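Local coordinates for protein diaminopimelate decarboxylase (PDB 4XG1) that probably catalyses the pyridoxal-phosphate-dependent decarboxylation of meso-diaminopimelate to L-lysine, the last step of lysine biosynthesis, at residues I151-I163 and A209-L221. Numbering follows the deposited sequence.
Sequences INPNIDAGTHPYI and APFIEALDKLLIL. With TME (propane), chain Q.
His160 lays one face of its imidazole against Pro210, whose CG sits 4.0 Å from the ring centroid in a CH-pi contact, while CG2 of its own neighbour Thr159 lies over the opposite face. At the ring edge, Ala209 CB approaches CE1, and Glu213 OE1 lies in the ring plane 3.2 Å from His160 CD2; a water joins that oxygen to His160 NE2. Glu213 reaches this far because CG stands anti to the backbone N (chi1 -166°) and the chain beyond runs extended. Glu213 OE2 accepts the backbone N-H of Asp156 at 2.9 Å, a fairly straight bond (163°) arriving from above the carboxylate plane. Ile155 CD1 touches the aliphatic part of Glu213 and lies against the helix backbone, 3.5 Å from Ala214 N. One turn on, Lys217 bends at chi2 and brings NZ 2.8 Å from Asn154 OD1, above that carbonyl plane, and 3.0 Å from Asn154 O, only tilted from its plane. A methionine in place of Lys217 would probably leave both oxygens without this donor and the Asn154 amide freer to turn. Pro153 packs on Ala214 CB, and Ile151 CG2 meets Leu218 CD2 at 3.7 Å. Strand 145-152 and its following loop thus join helix 209-227 in the TIM barrel: apolar packing runs from Ile151 through Pro153 and Ile155 to Pro210, while Glu213 and Lys217 hold the more exposed loop margin largely through its backbone.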
ATOM      1  N   ILE B 151     -10.596 -25.120   4.125  1.00 15.39           N
ATOM      2  CA  ILE B 151     -11.976 -25.426   4.042  1.00 15.23           C
ATOM      3  C   ILE B 151     -12.782 -24.272   4.569  1.00 14.71           C
ATOM      4  O   ILE B 151     -12.400 -23.602   5.523  1.00 14.85           O
ATOM      5  CB  ILE B 151     -12.312 -26.652   4.920  1.00 16.20           C
ATOM      6  CG1 ILE B 151     -11.612 -27.884   4.391  1.00 15.76           C
ATOM      7  CG2 ILE B 151     -13.822 -26.891   5.004  1.00 17.02           C
ATOM      8  CD1 ILE B 151     -11.922 -28.171   2.943  1.00 15.97           C
ATOM      9  N   ASN B 152     -13.875 -24.015   3.871  1.00 14.66           N
ATOM     10  CA  ASN B 152     -14.833 -23.034   4.272  1.00 15.10           C
ATOM     11  C   ASN B 152     -16.020 -23.742   4.883  1.00 15.98           C
ATOM     12  O   ASN B 152     -16.923 -24.205   4.167  1.00 14.66           O
ATOM     13  CB  ASN B 152     -15.267 -22.180   3.068  1.00 14.89           C
ATOM     14  CG  ASN B 152     -14.090 -21.556   2.345  1.00 13.92           C
ATOM     15  OD1 ASN B 152     -13.019 -21.433   2.899  1.00 12.96           O
ATOM     16  ND2 ASN B 152     -14.301 -21.150   1.099  1.00 14.15           N
ATOM     17  N   PRO B 153     -16.055 -23.774   6.220  1.00 17.29           N
ATOM     18  CA  PRO B 153     -17.243 -24.313   6.843  1.00 17.72           C
ATOM     19  C   PRO B 153     -18.516 -23.538   6.569  1.00 21.11           C
ATOM     20  O   PRO B 153     -18.499 -22.354   6.237  1.00 21.74           O
ATOM     21  CB  PRO B 153     -16.921 -24.279   8.326  1.00 16.92           C
ATOM     22  CG  PRO B 153     -15.648 -23.508   8.487  1.00 17.31           C
ATOM     23  CD  PRO B 153     -15.242 -22.967   7.160  1.00 17.25           C
ATOM     24  N   ASN B 154     -19.617 -24.205   6.830  1.00 24.40           N
ATOM     25  CA  ASN B 154     -20.923 -23.712   6.572  1.00 27.25           C
ATOM     26  C   ASN B 154     -21.293 -23.135   7.905  1.00 27.52           C
ATOM     27  O   ASN B 154     -22.050 -23.728   8.682  1.00 29.51           O
ATOM     28  CB  ASN B 154     -21.863 -24.872   6.207  1.00 32.52           C
ATOM     29  CG  ASN B 154     -21.725 -26.081   7.151  1.00 37.99           C
ATOM     30  OD1 ASN B 154     -22.567 -26.246   8.025  1.00 42.43           O
ATOM     31  ND2 ASN B 154     -20.674 -26.928   6.988  1.00 36.42           N
ATOM     32  N   ILE B 155     -20.698 -21.990   8.211  1.00 26.68           N
ATOM     33  CA  ILE B 155     -21.099 -21.217   9.371  1.00 24.51           C
ATOM     34  C   ILE B 155     -22.551 -20.736   9.150  1.00 25.60           C
ATOM     35  O   ILE B 155     -22.936 -20.359   8.032  1.00 24.36           O
ATOM     36  CB  ILE B 155     -20.138 -20.035   9.549  1.00 24.29           C
ATOM     37  CG1 ILE B 155     -18.709 -20.566   9.848  1.00 25.81           C
ATOM     38  CG2 ILE B 155     -20.642 -19.015  10.583  1.00 24.03           C
ATOM     39  CD1 ILE B 155     -18.582 -21.708  10.863  1.00 25.94           C
ATOM     40  N   ASP B 156     -23.354 -20.779  10.212  1.00 24.19           N
ATOM     41  CA  ASP B 156     -24.721 -20.279  10.208  1.00 21.69           C
ATOM     42  C   ASP B 156     -24.830 -18.748  10.029  1.00 20.05           C
ATOM     43  O   ASP B 156     -24.395 -17.938  10.883  1.00 18.44           O
ATOM     44  CB  ASP B 156     -25.383 -20.727  11.500  1.00 23.33           C
ATOM     45  CG  ASP B 156     -26.799 -20.226  11.647  1.00 25.96           C
ATOM     46  OD1 ASP B 156     -27.594 -20.342  10.682  1.00 27.53           O
ATOM     47  OD2 ASP B 156     -27.104 -19.707  12.735  1.00 26.41           O
ATOM     48  N   ALA B 157     -25.516 -18.357   8.952  1.00 18.83           N
ATOM     49  CA  ALA B 157     -25.550 -16.971   8.503  1.00 17.27           C
ATOM     50  C   ALA B 157     -26.438 -16.170   9.371  1.00 17.08           C
ATOM     51  O   ALA B 157     -26.157 -15.042   9.689  1.00 18.67           O
ATOM     52  CB  ALA B 157     -26.033 -16.893   7.077  1.00 18.20           C
ATOM     53  N   GLY B 158     -27.519 -16.763   9.812  1.00 18.79           N
ATOM     54  CA  GLY B 158     -28.400 -16.093  10.772  1.00 19.59           C
ATOM     55  C   GLY B 158     -27.773 -15.789  12.112  1.00 19.75           C
ATOM     56  O   GLY B 158     -28.313 -14.999  12.875  1.00 19.49           O
ATOM     57  N   THR B 159     -26.647 -16.422  12.415  1.00 22.06           N
ATOM     58  CA  THR B 159     -25.913 -16.100  13.636  1.00 24.02           C
ATOM     59  C   THR B 159     -24.577 -15.378  13.383  1.00 23.75           C
ATOM     60  O   THR B 159     -24.086 -14.683  14.280  1.00 26.29           O
ATOM     61  CB  THR B 159     -25.704 -17.368  14.491  1.00 25.56           C
ATOM     62  OG1 THR B 159     -26.994 -17.856  14.933  1.00 26.08           O
ATOM     63  CG2 THR B 159     -24.890 -17.061  15.695  1.00 25.27           C
ATOM     64  N   HIS B 160     -23.978 -15.526  12.201  1.00 20.61           N
ATOM     65  CA  HIS B 160     -22.761 -14.770  11.905  1.00 19.13           C
ATOM     66  C   HIS B 160     -22.812 -14.352  10.452  1.00 18.83           C
ATOM     67  O   HIS B 160     -22.198 -14.959   9.586  1.00 17.06           O
ATOM     68  CB  HIS B 160     -21.548 -15.623  12.167  1.00 18.96           C
ATOM     69  CG  HIS B 160     -21.515 -16.189  13.534  1.00 18.66           C
ATOM     70  ND1 HIS B 160     -21.368 -15.399  14.654  1.00 18.42           N
ATOM     71  CD2 HIS B 160     -21.630 -17.470  13.975  1.00 18.49           C
ATOM     72  CE1 HIS B 160     -21.400 -16.167  15.727  1.00 18.22           C
ATOM     73  NE2 HIS B 160     -21.546 -17.427  15.343  1.00 18.21           N
ATOM     74  N   PRO B 161     -23.599 -13.312  10.173  1.00 19.56           N
ATOM     75  CA  PRO B 161     -23.884 -13.035   8.779  1.00 18.25           C
ATOM     76  C   PRO B 161     -22.641 -12.570   8.001  1.00 17.19           C
ATOM     77  O   PRO B 161     -22.422 -13.019   6.892  1.00 16.25           O
ATOM     78  CB  PRO B 161     -24.988 -11.966   8.859  1.00 18.34           C
ATOM     79  CG  PRO B 161     -25.023 -11.477  10.270  1.00 18.25           C
ATOM     80  CD  PRO B 161     -24.041 -12.228  11.080  1.00 18.81           C
ATOM     81  N   TYR B 162     -21.823 -11.712   8.585  1.00 17.67           N
ATOM     82  CA  TYR B 162     -20.674 -11.193   7.857  1.00 20.10           C
ATOM     83  C   TYR B 162     -19.658 -12.313   7.577  1.00 18.66           C
ATOM     84  O   TYR B 162     -19.184 -12.469   6.451  1.00 16.37           O
ATOM     85  CB  TYR B 162     -19.980 -10.049   8.614  1.00 22.55           C
ATOM     86  CG  TYR B 162     -20.817  -8.827   8.795  1.00 27.36           C
ATOM     87  CD1 TYR B 162     -21.148  -8.009   7.711  1.00 32.53           C
ATOM     88  CD2 TYR B 162     -21.303  -8.470  10.046  1.00 30.28           C
ATOM     89  CE1 TYR B 162     -21.936  -6.862   7.869  1.00 33.85           C
ATOM     90  CE2 TYR B 162     -22.080  -7.332  10.210  1.00 31.55           C
ATOM     91  CZ  TYR B 162     -22.388  -6.523   9.128  1.00 34.72           C
ATOM     92  OH  TYR B 162     -23.186  -5.387   9.307  1.00 40.85           O
ATOM     93  N   ILE B 163     -19.340 -13.102   8.599  1.00 17.20           N
ATOM     94  CA  ILE B 163     -18.354 -14.154   8.404  1.00 16.31           C
ATOM     95  C   ILE B 163     -18.820 -15.128   7.348  1.00 16.04           C
ATOM     96  O   ILE B 163     -18.055 -15.587   6.497  1.00 15.49           O
ATOM     97  CB  ILE B 163     -18.064 -14.879   9.724  1.00 15.53           C
ATOM     98  CG1 ILE B 163     -17.257 -13.960  10.646  1.00 15.76           C
ATOM     99  CG2 ILE B 163     -17.310 -16.157   9.487  1.00 14.80           C
ATOM    100  CD1 ILE B 163     -17.622 -14.130  12.117  1.00 16.37           C
ATOM    101  N   ALA B 209     -17.686 -17.269  19.293  1.00 17.07           N
ATOM    102  CA  ALA B 209     -18.641 -18.189  18.711  1.00 16.26           C
ATOM    103  C   ALA B 209     -18.284 -18.694  17.325  1.00 16.39           C
ATOM    104  O   ALA B 209     -18.347 -19.895  17.050  1.00 18.40           O
ATOM    105  CB  ALA B 209     -20.031 -17.575  18.725  1.00 16.84           C
ATOM    106  N   PRO B 210     -17.898 -17.800  16.418  1.00 15.19           N
ATOM    107  CA  PRO B 210     -17.658 -18.303  15.068  1.00 14.65           C
ATOM    108  C   PRO B 210     -16.524 -19.282  14.994  1.00 14.10           C
ATOM    109  O   PRO B 210     -16.485 -20.146  14.110  1.00 12.99           O
ATOM    110  CB  PRO B 210     -17.334 -17.033  14.256  1.00 14.85           C
ATOM    111  CG  PRO B 210     -17.597 -15.889  15.131  1.00 15.09           C
ATOM    112  CD  PRO B 210     -17.613 -16.371  16.546  1.00 15.02           C
ATOM    113  N   PHE B 211     -15.544 -19.093  15.863  1.00 14.90           N
ATOM    114  CA  PHE B 211     -14.367 -19.966  15.848  1.00 15.01           C
ATOM    115  C   PHE B 211     -14.793 -21.384  16.241  1.00 15.49           C
ATOM    116  O   PHE B 211     -14.499 -22.366  15.567  1.00 15.75           O
ATOM    117  CB  PHE B 211     -13.316 -19.419  16.813  1.00 14.87           C
ATOM    118  CG  PHE B 211     -12.743 -18.097  16.393  1.00 13.43           C
ATOM    119  CD1 PHE B 211     -11.863 -18.028  15.303  1.00 13.51           C
ATOM    120  CD2 PHE B 211     -13.075 -16.924  17.052  1.00 12.98           C
ATOM    121  CE1 PHE B 211     -11.324 -16.806  14.886  1.00 13.17           C
ATOM    122  CE2 PHE B 211     -12.536 -15.705  16.644  1.00 12.97           C
ATOM    123  CZ  PHE B 211     -11.675 -15.639  15.550  1.00 12.62           C
ATOM    124  N   ILE B 212     -15.597 -21.456  17.284  1.00 17.35           N
ATOM    125  CA  ILE B 212     -16.116 -22.732  17.753  1.00 18.30           C
ATOM    126  C   ILE B 212     -16.976 -23.357  16.698  1.00 17.64           C
ATOM    127  O   ILE B 212     -16.838 -24.523  16.333  1.00 17.13           O
ATOM    128  CB  ILE B 212     -16.961 -22.541  19.013  1.00 18.94           C
ATOM    129  CG1 ILE B 212     -16.146 -21.922  20.146  1.00 18.54           C
ATOM    130  CG2 ILE B 212     -17.487 -23.882  19.469  1.00 20.30           C
ATOM    131  CD1 ILE B 212     -14.892 -22.682  20.529  1.00 18.80           C
ATOM    132  N   GLU B 213     -17.909 -22.570  16.202  1.00 17.93           N
ATOM    133  CA  GLU B 213     -18.749 -23.064  15.124  1.00 18.47           C
ATOM    134  C   GLU B 213     -17.930 -23.685  14.017  1.00 17.74           C
ATOM    135  O   GLU B 213     -18.258 -24.751  13.523  1.00 19.74           O
ATOM    136  CB  GLU B 213     -19.656 -21.972  14.592  1.00 20.13           C
ATOM    137  CG  GLU B 213     -20.744 -22.588  13.719  1.00 21.77           C
ATOM    138  CD  GLU B 213     -21.976 -21.723  13.497  1.00 24.05           C
ATOM    139  OE1 GLU B 213     -22.125 -20.616  14.096  1.00 28.99           O
ATOM    140  OE2 GLU B 213     -22.831 -22.178  12.720  1.00 25.03           O
ATOM    141  N   ALA B 214     -16.851 -23.028  13.640  1.00 17.40           N
ATOM    142  CA  ALA B 214     -15.962 -23.520  12.595  1.00 18.68           C
ATOM    143  C   ALA B 214     -15.254 -24.816  12.989  1.00 19.31           C
ATOM    144  O   ALA B 214     -15.164 -25.769  12.197  1.00 17.81           O
ATOM    145  CB  ALA B 214     -14.922 -22.456  12.263  1.00 18.73           C
ATOM    146  N   LEU B 215     -14.744 -24.834  14.212  1.00 19.77           N
ATOM    147  CA  LEU B 215     -14.144 -26.042  14.732  1.00 21.28           C
ATOM    148  C   LEU B 215     -15.078 -27.269  14.646  1.00 23.36           C
ATOM    149  O   LEU B 215     -14.756 -28.292  13.983  1.00 23.39           O
ATOM    150  CB  LEU B 215     -13.706 -25.807  16.173  1.00 21.70           C
ATOM    151  CG  LEU B 215     -13.179 -27.001  16.951  1.00 20.83           C
ATOM    152  CD1 LEU B 215     -12.120 -27.703  16.132  1.00 22.16           C
ATOM    153  CD2 LEU B 215     -12.636 -26.526  18.256  1.00 21.20           C
ATOM    154  N   ASP B 216     -16.250 -27.149  15.275  1.00 24.75           N
ATOM    155  CA  ASP B 216     -17.278 -28.205  15.214  1.00 25.01           C
ATOM    156  C   ASP B 216     -17.391 -28.804  13.826  1.00 25.12           C
ATOM    157  O   ASP B 216     -17.290 -30.010  13.663  1.00 31.49           O
ATOM    158  CB  ASP B 216     -18.631 -27.657  15.676  1.00 26.06           C
ATOM    159  CG  ASP B 216     -18.669 -27.359  17.192  1.00 27.68           C
ATOM    160  OD1 ASP B 216     -17.714 -27.763  17.905  1.00 29.36           O
ATOM    161  OD2 ASP B 216     -19.633 -26.712  17.673  1.00 27.69           O
ATOM    162  N   LYS B 217     -17.590 -27.982  12.812  1.00 24.75           N
ATOM    163  CA  LYS B 217     -17.868 -28.511  11.469  1.00 24.48           C
ATOM    164  C   LYS B 217     -16.683 -29.125  10.844  1.00 22.99           C
ATOM    165  O   LYS B 217     -16.814 -29.963   9.950  1.00 24.44           O
ATOM    166  CB  LYS B 217     -18.366 -27.419  10.559  1.00 26.83           C
ATOM    167  CG  LYS B 217     -19.375 -26.582  11.338  1.00 29.91           C
ATOM    168  CD  LYS B 217     -20.749 -26.798  10.791  1.00 33.65           C
ATOM    169  CE  LYS B 217     -21.598 -25.677  11.311  1.00 36.61           C
ATOM    170  NZ  LYS B 217     -22.951 -25.745  10.731  1.00 41.98           N
ATOM    171  N   LEU B 218     -15.512 -28.691  11.268  1.00 22.62           N
ATOM    172  CA  LEU B 218     -14.286 -29.296  10.768  1.00 22.79           C
ATOM    173  C   LEU B 218     -13.984 -30.653  11.455  1.00 22.07           C
ATOM    174  O   LEU B 218     -13.476 -31.568  10.797  1.00 21.71           O
ATOM    175  CB  LEU B 218     -13.090 -28.334  10.918  1.00 21.55           C
ATOM    176  CG  LEU B 218     -13.173 -27.030  10.123  1.00 21.27           C
ATOM    177  CD1 LEU B 218     -12.044 -26.089  10.518  1.00 20.52           C
ATOM    178  CD2 LEU B 218     -13.172 -27.230   8.622  1.00 21.39           C
ATOM    179  N   LEU B 219     -14.339 -30.781  12.731  1.00 23.10           N
ATOM    180  CA  LEU B 219     -14.227 -32.070  13.431  1.00 26.29           C
ATOM    181  C   LEU B 219     -15.140 -33.108  12.810  1.00 29.50           C
ATOM    182  O   LEU B 219     -14.704 -34.197  12.455  1.00 35.16           O
ATOM    183  CB  LEU B 219     -14.542 -31.932  14.902  1.00 25.62           C
ATOM    184  CG  LEU B 219     -13.551 -31.053  15.665  1.00 24.99           C
ATOM    185  CD1 LEU B 219     -13.954 -30.871  17.112  1.00 24.41           C
ATOM    186  CD2 LEU B 219     -12.149 -31.633  15.579  1.00 24.93           C
ATOM    187  N   ILE B 220     -16.392 -32.731  12.600  1.00 30.88           N
ATOM    188  CA  ILE B 220     -17.324 -33.549  11.834  1.00 29.90           C
ATOM    189  C   ILE B 220     -16.670 -34.000  10.552  1.00 28.61           C
ATOM    190  O   ILE B 220     -16.726 -35.197  10.200  1.00 35.57           O
ATOM    191  CB  ILE B 220     -18.625 -32.768  11.521  1.00 30.72           C
ATOM    192  CG1 ILE B 220     -19.470 -32.652  12.771  1.00 32.00           C
ATOM    193  CG2 ILE B 220     -19.428 -33.421  10.403  1.00 28.69           C
ATOM    194  CD1 ILE B 220     -20.490 -31.524  12.702  1.00 36.15           C
ATOM    195  N   LEU B 221     -16.077 -33.061   9.826  1.00 26.04           N
ATOM    196  CA  LEU B 221     -15.445 -33.402   8.535  1.00 27.44           C
ATOM    197  C   LEU B 221     -14.263 -34.354   8.714  1.00 29.98           C
ATOM    198  O   LEU B 221     -14.009 -35.200   7.853  1.00 26.71           O
ATOM    199  CB  LEU B 221     -14.952 -32.140   7.803  1.00 25.42           C
ATOM    200  CG  LEU B 221     -14.002 -32.357   6.616  1.00 22.78           C
ATOM    201  CD1 LEU B 221     -14.685 -33.133   5.505  1.00 22.10           C
ATOM    202  CD2 LEU B 221     -13.480 -31.040   6.047  1.00 23.81           C
TER
HETATM  203  C1  TME Q 505     -19.874 -15.168  21.538  1.00 20.51           C
HETATM  204  C2  TME Q 505     -18.543 -15.564  22.180  1.00 20.60           C
HETATM  205  C3  TME Q 505     -17.687 -14.375  22.686  1.00 20.43           C
HETATM  206  O   HOH W   1     -22.823 -19.908  16.903  1.00 16.79           O